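Local coordinates for hypothetical conserved protein TTC0263 (Thermus thermophilus, PDB 2PL2), which is of unknown function but belongs to the tetratricopeptide repeat proteins, all-helical scaffolds that as a family usually mediate protein-protein interactions, at residues A41-A46 against Y76-E81. Residues are numbered along the deposited sequence; the frame is centred on the assembly and turned at random.
Sequences ALYWLA and YMVLSE
V78 reaches across from helix 73-88 to helix 39-51 and divides its two methyl groups between Y43 and A46, residues nearly one turn apart. CG1 meets the methyl of A46, with V78 CG1 and A46 CB 3.3 Å apart, while CG2 lies against the Y43 ring, 3.4 Å from V78 CG2 to Y43 CD1. The fork follows from the valine torsion: CG1 stands anti to the backbone N (chi1 168°), which leaves CG2 beside that N and turned to the tyrosine. A46 CB lies closer to V78 CG1 but is also within 3.9 Å of V78 CG2. The small A46 side chain is consistent with the near approach of the backbones here; A46 CA and V78 CA are 6.5 Å apart.

Y43 does not start out pointing at its neighbour. With CG anti to the backbone N (chi1 159°), its ring swings over and presents the CD1-CE1 side to V78, Y43 CE1 lying 3.8 Å from V78 CG2. The methyl approaches the ring obliquely. On the far side of the tyrosine, Y43 CE2 sits 3.6 Å above the centre of the W44 ring, so Y43 is packed between the tryptophan and the valine.

Helices 39-51 and 73-88 both belong to a tetratricopeptide repeat array, with helix 55-68 between them in sequence. That intervening helix packs on both: N61 touches A46, and L59 touches L79. Farther along the array, M77 leans on P119 and L120 of helix 118-130.

No hydrogen bond or salt bridge spans the two segments, and just 156 Å² is buried between them. The direct contact is therefore apolar and without directional bonds, two methyl-bearing residues meeting the CD1 corner of a tyrosine ring, and helix 55-68 adds its own packing on both segments.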
loop_
_atom_site.group_PDB
_atom_site.type_symbol
_atom_site.label_atom_id
_atom_site.label_comp_id
_atom_site.label_asym_id
_atom_site.label_seq_id
_atom_site.Cartn_x
_atom_site.Cartn_y
_atom_site.Cartn_z
ATOM N N ALA A 41 -1.259 20.435 8.596
ATOM C CA ALA A 41 -0.050 19.619 8.520
ATOM C C ALA A 41 -0.329 18.231 9.112
ATOM O O ALA A 41 0.052 17.218 8.510
ATOM C CB ALA A 41 1.103 20.297 9.257
ATOM N N LEU A 42 -1.009 18.193 10.265
ATOM C CA LEU A 42 -1.361 16.940 10.953
ATOM C C LEU A 42 -2.246 16.078 10.077
ATOM O O LEU A 42 -2.181 14.849 10.103
ATOM C CB LEU A 42 -2.127 17.218 12.253
ATOM C CG LEU A 42 -1.442 17.662 13.542
ATOM C CD1 LEU A 42 -2.511 17.971 14.598
ATOM C CD2 LEU A 42 -0.513 16.565 14.040
ATOM N N TYR A 43 -3.123 16.744 9.338
ATOM C CA TYR A 43 -4.030 16.059 8.430
ATOM C C TYR A 43 -3.200 15.359 7.351
ATOM O O TYR A 43 -3.325 14.150 7.149
ATOM C CB TYR A 43 -4.986 17.061 7.767
ATOM C CG TYR A 43 -5.599 16.548 6.474
ATOM C CD1 TYR A 43 -6.580 15.560 6.483
ATOM C CD2 TYR A 43 -5.183 17.054 5.243
ATOM C CE1 TYR A 43 -7.140 15.089 5.294
ATOM C CE2 TYR A 43 -5.724 16.589 4.055
ATOM C CZ TYR A 43 -6.706 15.610 4.082
ATOM O OH TYR A 43 -7.241 15.159 2.891
ATOM N N TRP A 44 -2.355 16.128 6.667
ATOM C CA TRP A 44 -1.526 15.574 5.607
ATOM C C TRP A 44 -0.567 14.527 6.151
ATOM O O TRP A 44 -0.361 13.485 5.527
ATOM C CB TRP A 44 -0.761 16.680 4.893
ATOM C CG TRP A 44 -1.611 17.404 3.912
ATOM C CD1 TRP A 44 -2.041 18.699 3.986
ATOM C CD2 TRP A 44 -2.183 16.860 2.713
ATOM N NE1 TRP A 44 -2.847 18.993 2.908
ATOM C CE2 TRP A 44 -2.951 17.884 2.117
ATOM C CE3 TRP A 44 -2.121 15.610 2.095
ATOM C CZ2 TRP A 44 -3.654 17.687 0.924
ATOM C CZ3 TRP A 44 -2.824 15.416 0.908
ATOM C CH2 TRP A 44 -3.580 16.448 0.338
ATOM N N LEU A 45 0.006 14.808 7.317
ATOM C CA LEU A 45 0.914 13.878 7.968
ATOM C C LEU A 45 0.191 12.554 8.162
ATOM O O LEU A 45 0.702 11.496 7.802
ATOM C CB LEU A 45 1.345 14.417 9.334
ATOM C CG LEU A 45 2.126 13.413 10.188
ATOM C CD1 LEU A 45 3.507 13.202 9.597
ATOM C CD2 LEU A 45 2.228 13.921 11.621
ATOM N N ALA A 46 -0.998 12.622 8.746
ATOM C CA ALA A 46 -1.798 11.435 8.991
ATOM C C ALA A 46 -2.102 10.697 7.687
ATOM O O ALA A 46 -2.014 9.474 7.632
ATOM C CB ALA A 46 -3.100 11.819 9.693
ATOM N N TYR A 76 -12.101 13.813 10.509
ATOM C CA TYR A 76 -13.026 12.712 10.293
ATOM C C TYR A 76 -12.541 11.829 9.138
ATOM O O TYR A 76 -12.592 10.607 9.226
ATOM C CB TYR A 76 -14.423 13.255 9.980
ATOM C CG TYR A 76 -14.948 14.262 10.990
ATOM C CD1 TYR A 76 -15.650 13.852 12.123
ATOM C CD2 TYR A 76 -14.717 15.623 10.819
ATOM C CE1 TYR A 76 -16.117 14.779 13.054
ATOM C CE2 TYR A 76 -15.171 16.551 11.741
ATOM C CZ TYR A 76 -15.867 16.131 12.863
ATOM O OH TYR A 76 -16.302 17.079 13.783
ATOM N N MET A 77 -12.068 12.442 8.055
ATOM C CA MET A 77 -11.592 11.665 6.908
ATOM C C MET A 77 -10.417 10.790 7.344
ATOM O O MET A 77 -10.440 9.571 7.170
ATOM C CB MET A 77 -11.177 12.590 5.755
ATOM C CG MET A 77 -12.340 13.323 5.053
ATOM S SD MET A 77 -13.496 12.257 4.103
ATOM C CE MET A 77 -12.378 11.656 2.812
ATOM N N VAL A 78 -9.403 11.409 7.932
ATOM C CA VAL A 78 -8.234 10.673 8.400
ATOM C C VAL A 78 -8.682 9.547 9.328
ATOM O O VAL A 78 -8.421 8.375 9.079
ATOM C CB VAL A 78 -7.276 11.615 9.153
ATOM C CG1 VAL A 78 -6.218 10.818 9.882
ATOM C CG2 VAL A 78 -6.633 12.579 8.168
ATOM N N LEU A 79 -9.382 9.924 10.387
ATOM C CA LEU A 79 -9.905 8.991 11.375
ATOM C C LEU A 79 -10.739 7.894 10.713
ATOM O O LEU A 79 -10.662 6.729 11.084
ATOM C CB LEU A 79 -10.751 9.782 12.384
ATOM C CG LEU A 79 -11.293 9.162 13.669
ATOM C CD1 LEU A 79 -10.167 8.540 14.468
ATOM C CD2 LEU A 79 -11.974 10.257 14.478
ATOM N N SER A 80 -11.533 8.283 9.728
ATOM C CA SER A 80 -12.388 7.361 8.994
ATOM C C SER A 80 -11.610 6.274 8.252
ATOM O O SER A 80 -11.954 5.091 8.325
ATOM C CB SER A 80 -13.233 8.142 7.994
ATOM O OG SER A 80 -13.877 7.262 7.100
ATOM N N GLU A 81 -10.573 6.677 7.523
ATOM C CA GLU A 81 -9.758 5.729 6.769
ATOM C C GLU A 81 -8.939 4.848 7.707
ATOM O O GLU A 81 -8.684 3.680 7.418
ATOM C CB GLU A 81 -8.831 6.483 5.815
ATOM C CG GLU A 81 -9.528 7.005 4.574
ATOM C CD GLU A 81 -9.059 8.390 4.182
ATOM O OE1 GLU A 81 -7.831 8.628 4.255
ATOM O OE2 GLU A 81 -9.912 9.234 3.795
#